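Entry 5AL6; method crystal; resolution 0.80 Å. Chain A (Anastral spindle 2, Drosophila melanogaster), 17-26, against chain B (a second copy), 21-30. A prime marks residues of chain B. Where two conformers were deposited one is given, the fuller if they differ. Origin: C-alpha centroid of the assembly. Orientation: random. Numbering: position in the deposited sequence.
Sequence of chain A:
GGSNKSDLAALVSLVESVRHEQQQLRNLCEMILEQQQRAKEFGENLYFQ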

ATOM      1  N   SER A  17      -8.521   1.696 -16.214  1.00  5.47           N
ATOM      2  CA  SER A  17      -9.046   0.950 -15.064  1.00  5.81           C
ATOM      3  C   SER A  17      -7.950   0.684 -14.021  1.00  5.22           C
ATOM      4  O   SER A  17      -8.183   0.829 -12.815  1.00  5.75           O
ATOM      5  CB  SER A  17      -9.678  -0.377 -15.507  1.00  6.94           C
ATOM      6  OG  SER A  17     -10.816  -0.151 -16.288  1.00 11.20           O
ATOM      7  N   VAL A  18      -6.766   0.291 -14.493  1.00  5.16           N
ATOM      8  CA  VAL A  18      -5.636   0.106 -13.576  1.00  5.00           C
ATOM      9  C   VAL A  18      -5.353   1.412 -12.810  1.00  4.67           C
ATOM     10  O   VAL A  18      -5.111   1.400 -11.593  1.00  4.89           O
ATOM     11  CB  VAL A  18      -4.385  -0.376 -14.349  1.00  5.44           C
ATOM     12  CG1 VAL A  18      -3.125  -0.346 -13.470  1.00  6.39           C
ATOM     13  CG2 VAL A  18      -4.616  -1.779 -14.896  1.00  6.57           C
ATOM     14  N   ARG A  19      -5.364   2.543 -13.532  1.00  4.67           N
ATOM     15  CA  ARG A  19      -5.072   3.826 -12.899  1.00  4.62           C
ATOM     16  C   ARG A  19      -6.110   4.174 -11.814  1.00  4.56           C
ATOM     17  O   ARG A  19      -5.758   4.646 -10.724  1.00  4.75           O
ATOM     18  CB  ARG A  19      -5.027   4.922 -13.983  1.00  4.80           C
ATOM     19  CG  ARG A  19      -4.455   6.233 -13.445  1.00  4.86           C
ATOM     20  CD  ARG A  19      -4.603   7.355 -14.465  1.00  5.56           C
ATOM     21  NE  ARG A  19      -3.989   8.569 -13.951  1.00  5.69           N
ATOM     22  CZ  ARG A  19      -4.148   9.758 -14.537  1.00  6.59           C
ATOM     23  NH1 ARG A  19      -4.911   9.904 -15.618  1.00  7.75           N
ATOM     24  NH2 ARG A  19      -3.509  10.809 -14.023  1.00  7.72           N
ATOM     25  N   HIS A  20      -7.398   3.957 -12.138  1.00  4.82           N
ATOM     26  CA  HIS A  20      -8.487   4.201 -11.193  0.58  5.48           C
ATOM     27  C   HIS A  20      -8.345   3.306  -9.953  1.00  4.82           C
ATOM     28  O   HIS A  20      -8.438   3.786  -8.813  1.00  5.26           O
ATOM     29  CB  HIS A  20      -9.824   3.918 -11.914  0.58  7.13           C
ATOM     30  CG  HIS A  20     -11.002   3.685 -10.988  0.58  8.85           C
ATOM     31  ND1 HIS A  20     -11.489   4.666 -10.168  0.58  9.96           N
ATOM     32  CD2 HIS A  20     -11.734   2.568 -10.772  0.58  9.72           C
ATOM     33  CE1 HIS A  20     -12.517   4.178  -9.509  0.58  9.81           C
ATOM     34  NE2 HIS A  20     -12.673   2.895  -9.843  0.58 10.88           N
ATOM     35  N   GLU A  21      -8.124   2.013 -10.168  1.00  4.83           N
ATOM     36  CA  GLU A  21      -7.972   1.086  -9.050  1.00  4.74           C
ATOM     37  C   GLU A  21      -6.758   1.457  -8.195  1.00  4.63           C
ATOM     38  O   GLU A  21      -6.772   1.289  -6.968  1.00  5.07           O
ATOM     39  CB  GLU A  21      -7.928  -0.353  -9.581  1.00  5.00           C
ATOM     40  CG  GLU A  21      -9.320  -0.747 -10.089  1.00  5.64           C
ATOM     41  CD  GLU A  21      -9.402  -1.874 -11.099  1.00  6.16           C
ATOM     42  OE1 GLU A  21      -8.411  -2.577 -11.372  1.00  6.25           O
ATOM     43  OE2 GLU A  21     -10.539  -1.983 -11.686  1.00  8.50           O
ATOM     44  N   GLN A  22      -5.709   1.992  -8.828  1.00  4.49           N
ATOM     45  CA  GLN A  22      -4.538   2.423  -8.064  1.00  4.41           C
ATOM     46  C   GLN A  22      -4.883   3.613  -7.167  1.00  4.45           C
ATOM     47  O   GLN A  22      -4.388   3.697  -6.037  1.00  4.92           O
ATOM     48  CB  GLN A  22      -3.379   2.737  -9.012  1.00  4.44           C
ATOM     49  CG  GLN A  22      -2.098   3.050  -8.239  1.00  5.01           C
ATOM     50  CD  GLN A  22      -0.916   3.067  -9.176  1.00  4.98           C
ATOM     51  OE1 GLN A  22      -0.104   2.126  -9.221  1.00  6.04           O
ATOM     52  NE2 GLN A  22      -0.807   4.136  -9.974  1.00  5.16           N
ATOM     53  N   GLN A  23      -5.717   4.545  -7.658  1.00  4.76           N
ATOM     54  CA  GLN A  23      -6.138   5.659  -6.809  1.00  4.85           C
ATOM     55  C   GLN A  23      -7.029   5.185  -5.655  1.00  4.97           C
ATOM     56  O   GLN A  23      -6.932   5.746  -4.547  1.00  5.42           O
ATOM     57  CB  GLN A  23      -6.841   6.741  -7.645  1.00  5.47           C
ATOM     58  CG  GLN A  23      -7.204   7.983  -6.827  1.00  5.74           C
ATOM     59  CD  GLN A  23      -5.990   8.746  -6.353  1.00  6.29           C
ATOM     60  OE1 GLN A  23      -5.016   8.918  -7.095  1.00  7.57           O
ATOM     61  NE2 GLN A  23      -6.045   9.235  -5.125  1.00  8.51           N
ATOM     62  N   GLN A  24      -7.877   4.193  -5.890  1.00  5.17           N
ATOM     63  CA  GLN A  24      -8.642   3.643  -4.773  1.00  5.55           C
ATOM     64  C   GLN A  24      -7.681   3.090  -3.694  1.00  5.35           C
ATOM     65  O   GLN A  24      -7.888   3.268  -2.484  1.00  5.99           O
ATOM     66  CB  GLN A  24      -9.574   2.517  -5.245  1.00  6.37           C
ATOM     67  CG  GLN A  24     -10.689   2.975  -6.169  1.00  8.10           C
ATOM     68  CD  GLN A  24     -11.565   1.756  -6.533  1.00 11.65           C
ATOM     69  OE1 GLN A  24     -11.075   0.583  -6.729  1.00 17.89           O
ATOM     70  NE2 GLN A  24     -12.878   1.965  -6.591  1.00 16.04           N
ATOM     71  N   LEU A  25      -6.625   2.414  -4.151  1.00  5.12           N
ATOM     72  CA  LEU A  25      -5.607   1.895  -3.240  1.00  5.12           C
ATOM     73  C   LEU A  25      -4.868   3.041  -2.523  1.00  5.04           C
ATOM     74  O   LEU A  25      -4.614   2.955  -1.319  1.00  5.48           O
ATOM     75  CB  LEU A  25      -4.655   0.993  -4.049  1.00  5.31           C
ATOM     76  CG  LEU A  25      -3.474   0.435  -3.265  1.00  5.61           C
ATOM     77  CD1 LEU A  25      -3.909  -0.356  -2.031  1.00  7.09           C
ATOM     78  CD2 LEU A  25      -2.619  -0.410  -4.199  1.00  7.01           C
ATOM     79  N   ARG A  26      -4.523   4.108  -3.256  1.00  5.02           N
ATOM     80  CA  ARG A  26      -3.911   5.277  -2.637  1.00  5.18           C
ATOM     81  C   ARG A  26      -4.807   5.850  -1.533  1.00  5.31           C
ATOM     82  O   ARG A  26      -4.311   6.171  -0.441  1.00  5.72           O
ATOM     83  CB  ARG A  26      -3.639   6.326  -3.736  1.00  5.68           C
ATOM     84  CG  ARG A  26      -3.225   7.695  -3.250  1.00  6.32           C
ATOM     85  CD  ARG A  26      -1.861   7.687  -2.558  1.00  7.22           C
ATOM     86  NE  ARG A  26      -1.467   9.025  -2.128  1.00  8.94           N
ATOM     87  CZ  ARG A  26      -0.983   9.942  -2.920  1.00 10.09           C
ATOM     88  NH1 ARG A  26      -0.680   9.673  -4.174  1.00 11.02           N
ATOM     89  NH2 ARG A  26      -0.732  11.144  -2.418  1.00 14.30           N
TER
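Chain B 21-30: EQQQLRNLCE

Chain B lies alongside chain A as a second, nearly parallel helix. All ten residues of 21′-30′ are helical, with phi and psi close to -63° and -40°, and the chain is held by the usual bonds from each N to the O four residues earlier, such as Leu25′ N to Glu21′ O at 3.0 Å. The two N-to-C directions differ by only 14°, and the axes come within 10.3 Å, a spacing that lets side chains interlock as in a parallel coiled coil. In register, Gln22′ CA lies 7.4 Å from Gln22 CA, while Arg26′ CA approaches Leu25 CA to 5.9 Å.

The packing is of the knobs-into-holes kind. Leu25 of chain A is a knob, set among Gln22′, Leu25′, Arg26′ and Cys29′, the four residues, at positions i, i+3, i+4 and i+7, that border one gap on the helix surface. Its CA-to-CB bond points sideways, but chi1 near t and chi2 near p bring the methyl groups closer to chain B. Its CD2 meets Leu25′ CD2 at 3.7 Å, and its CD1 lies 3.9 Å from Cys29′ CB and 3.9 Å from Arg26′ CA. A branched, apolar side chain suits this place because its two methyls can touch different walls of the hole at once. Leu25′ has the same rotamers, and Cys29′, small and only mildly polar, directs its CA-to-CB bond toward chain A without crowding the leucine.

The other knob is polar. Gln22′ directs its CA-to-CB bond toward chain A and sits among Val18, Glu21, Gln22 and Leu25. Its extended chain, with chi1 and chi2 both t, carries the amide to the neighbouring backbone: Gln22′ NE2 donates to Val18 O at 3.1 Å with a nearly straight angle of 162°. That carbonyl also accepts the helical bond from Gln22 N, so it serves two donors. A buried glutamine is thus given a partner for its NH2 group, while its aliphatic part can pack, Gln22′ CG lying 4.4 Å from Leu25 CD2. The oxygens Gln22 OE1 and Gln22′ OE1 are 3.3 Å apart; both bind a metal, which accounts for the approach of two acceptors.

At the border, Arg26′ combines apolar and charged contacts. Its methylene CD lies 4.1 Å from Leu25 CD1, covering the leucine, while the guanidinium reaches outward to solvent and polar groups. Arg26′ NH1 makes a weak hydrogen bond to Gln24 OE1 at 3.4 Å, which lies at the edge of the guanidinium, near its plane. Within chain B, Arg26′ NE forms a salt bridge with Glu30′ OE2 at 2.8 Å, one helical turn on, which steadies the long side chain.

Water completes the polar margin. One molecule donates to Glu21 OE1 (2.7 Å) and accepts from Gln22′ NE2 (3.0 Å). A second donates to Glu21 O (2.8 Å) and accepts from Arg26′ NH1 (2.9 Å). A third donates to both Gln24 OE1 (3.3 Å) and Gln23′ OE1 (2.8 Å), linking side chains too far apart to meet directly.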

ATOM      1  N   GLU B  21      -2.239  -8.328  -9.954  1.00  4.83           N
ATOM      2  CA  GLU B  21      -1.287  -8.153  -8.861  1.00  4.74           C
ATOM      3  C   GLU B  21      -1.639  -6.922  -8.022  1.00  4.63           C
ATOM      4  O   GLU B  21      -1.444  -6.911  -6.799  1.00  5.07           O
ATOM      5  CB  GLU B  21       0.140  -8.121  -9.424  1.00  5.00           C
ATOM      6  CG  GLU B  21       0.522  -9.523  -9.913  1.00  5.64           C
ATOM      7  CD  GLU B  21       1.627  -9.626 -10.945  1.00  6.16           C
ATOM      8  OE1 GLU B  21       2.324  -8.640 -11.253  1.00  6.25           O
ATOM      9  OE2 GLU B  21       1.723 -10.774 -11.511  1.00  8.50           O
ATOM     10  N   GLN B  22      -2.188  -5.886  -8.664  1.00  4.49           N
ATOM     11  CA  GLN B  22      -2.601  -4.700  -7.914  1.00  4.41           C
ATOM     12  C   GLN B  22      -3.771  -5.026  -6.984  1.00  4.45           C
ATOM     13  O   GLN B  22      -3.830  -4.507  -5.863  1.00  4.92           O
ATOM     14  CB  GLN B  22      -2.936  -3.560  -8.879  1.00  4.44           C
ATOM     15  CG  GLN B  22      -3.233  -2.263  -8.125  1.00  5.01           C
ATOM     16  CD  GLN B  22      -3.270  -1.100  -9.085  1.00  4.98           C
ATOM     17  OE1 GLN B  22      -2.330  -0.290  -9.168  1.00  6.04           O
ATOM     18  NE2 GLN B  22      -4.357  -1.007  -9.862  1.00  5.16           N
ATOM     19  N   GLN B  23      -4.714  -5.869  -7.437  1.00  4.76           N
ATOM     20  CA  GLN B  23      -5.809  -6.272  -6.556  1.00  4.85           C
ATOM     21  C   GLN B  23      -5.309  -7.140  -5.394  1.00  4.97           C
ATOM     22  O   GLN B  23      -5.845  -7.020  -4.277  1.00  5.42           O
ATOM     23  CB  GLN B  23      -6.909  -6.992  -7.353  1.00  5.47           C
ATOM     24  CG  GLN B  23      -8.133  -7.337  -6.501  1.00  5.74           C
ATOM     25  CD  GLN B  23      -8.885  -6.114  -6.035  1.00  6.29           C
ATOM     26  OE1 GLN B  23      -9.074  -5.155  -6.792  1.00  7.57           O
ATOM     27  NE2 GLN B  23      -9.346  -6.143  -4.796  1.00  8.51           N
ATOM     28  N   GLN B  24      -4.323  -7.993  -5.634  1.00  5.17           N
ATOM     29  CA  GLN B  24      -3.748  -8.735  -4.515  1.00  5.55           C
ATOM     30  C   GLN B  24      -3.171  -7.753  -3.468  1.00  5.35           C
ATOM     31  O   GLN B  24      -3.323  -7.935  -2.251  1.00  5.99           O
ATOM     32  CB  GLN B  24      -2.633  -9.677  -4.993  1.00  6.37           C
ATOM     33  CG  GLN B  24      -3.111 -10.811  -5.884  1.00  8.10           C
ATOM     34  CD  GLN B  24      -1.900 -11.694  -6.257  1.00 11.65           C
ATOM     35  OE1 GLN B  24      -0.732 -11.208  -6.489  1.00 17.89           O
ATOM     36  NE2 GLN B  24      -2.111 -13.008  -6.283  1.00 16.04           N
ATOM     37  N   LEU B  25      -2.506  -6.707  -3.961  1.00  5.12           N
ATOM     38  CA  LEU B  25      -1.967  -5.670  -3.082  1.00  5.12           C
ATOM     39  C   LEU B  25      -3.096  -4.916  -2.356  1.00  5.04           C
ATOM     40  O   LEU B  25      -2.984  -4.639  -1.159  1.00  5.48           O
ATOM     41  CB  LEU B  25      -1.083  -4.735  -3.931  1.00  5.31           C
ATOM     42  CG  LEU B  25      -0.507  -3.539  -3.183  1.00  5.61           C
ATOM     43  CD1 LEU B  25       0.311  -3.949  -1.959  1.00  7.09           C
ATOM     44  CD2 LEU B  25       0.317  -2.704  -4.153  1.00  7.01           C
ATOM     45  N   ARG B  26      -4.179  -4.586  -3.071  1.00  5.02           N
ATOM     46  CA  ARG B  26      -5.334  -3.961  -2.439  1.00  5.18           C
ATOM     47  C   ARG B  26      -5.882  -4.834  -1.305  1.00  5.31           C
ATOM     48  O   ARG B  26      -6.179  -4.317  -0.216  1.00  5.72           O
ATOM     49  CB  ARG B  26      -6.407  -3.711  -3.520  1.00  5.68           C
ATOM     50  CG  ARG B  26      -7.766  -3.287  -3.012  1.00  6.32           C
ATOM     51  CD  ARG B  26      -7.742  -1.909  -2.348  1.00  7.22           C
ATOM     52  NE  ARG B  26      -9.070  -1.506  -1.897  1.00  8.94           N
ATOM     53  CZ  ARG B  26     -10.004  -1.038  -2.678  1.00 10.09           C
ATOM     54  NH1 ARG B  26      -9.764  -0.760  -3.943  1.00 11.02           N
ATOM     55  NH2 ARG B  26     -11.195  -0.776  -2.155  1.00 14.30           N
ATOM     56  N   ASN B  27      -6.027  -6.138  -1.562  1.00  5.48           N
ATOM     57  CA  ASN B  27      -6.569  -7.012  -0.529  1.00  5.91           C
ATOM     58  C   ASN B  27      -5.633  -7.061   0.693  1.00  5.75           C
ATOM     59  O   ASN B  27      -6.108  -7.069   1.838  1.00  6.47           O
ATOM     60  CB  ASN B  27      -6.807  -8.398  -1.137  1.00  7.46           C
ATOM     61  CG  ASN B  27      -7.992  -8.393  -2.134  1.00  8.79           C
ATOM     62  OD1 ASN B  27      -8.787  -7.467  -2.176  1.00 10.72           O
ATOM     63  ND2 ASN B  27      -8.055  -9.412  -2.975  1.00 11.02           N
ATOM     64  N   LEU B  28      -4.323  -7.066   0.457  1.00  5.58           N
ATOM     65  CA  LEU B  28      -3.355  -7.004   1.549  1.00  5.48           C
ATOM     66  C   LEU B  28      -3.525  -5.703   2.348  1.00  5.20           C
ATOM     67  O   LEU B  28      -3.520  -5.714   3.585  1.00  5.72           O
ATOM     68  CB  LEU B  28      -1.935  -7.113   0.960  1.00  5.66           C
ATOM     69  CG  LEU B  28      -0.803  -6.790   1.930  1.00  6.98           C
ATOM     70  CD1 LEU B  28      -0.751  -7.699   3.143  1.00  8.49           C
ATOM     71  CD2 LEU B  28       0.521  -6.855   1.181  1.00  7.37           C
ATOM     72  N   CYS B  29      -3.657  -4.573   1.651  1.00  5.11           N
ATOM     73  CA  CYS B  29      -3.789  -3.299   2.349  1.00  4.92           C
ATOM     74  C   CYS B  29      -5.121  -3.216   3.132  1.00  5.01           C
ATOM     75  O   CYS B  29      -5.150  -2.586   4.194  1.00  5.23           O
ATOM     76  CB  CYS B  29      -3.579  -2.130   1.396  1.00  5.04           C
ATOM     77  SG  CYS B  29      -1.847  -1.961   0.862  1.00  5.56           S
ATOM     78  N   GLU B  30      -6.186  -3.843   2.629  1.00  5.35           N
ATOM     79  CA  GLU B  30      -7.407  -3.909   3.421  0.60  5.70           C
ATOM     80  C   GLU B  30      -7.156  -4.700   4.732  1.00  5.89           C
ATOM     81  O   GLU B  30      -7.658  -4.310   5.795  1.00  6.52           O
ATOM     82  CB  GLU B  30      -8.549  -4.564   2.639  0.60  7.14           C
ATOM     83  CG  GLU B  30      -8.994  -3.796   1.388  0.60  8.54           C
ATOM     84  CD  GLU B  30      -9.862  -2.592   1.661  0.60  9.55           C
ATOM     85  OE1 GLU B  30     -10.190  -2.296   2.822  0.60 11.56           O
ATOM     86  OE2 GLU B  30     -10.182  -1.872   0.687  0.60 12.06           O
TER
HETATM   87  O   HOH W   1      -6.248  -3.339  -9.909  1.00  5.68           O
HETATM   88  O   HOH W   2      -7.443  -1.093  -5.620  1.00  9.46           O
HETATM   89  O   HOH W   3     -10.129  -2.561  -6.852  1.00 23.26           O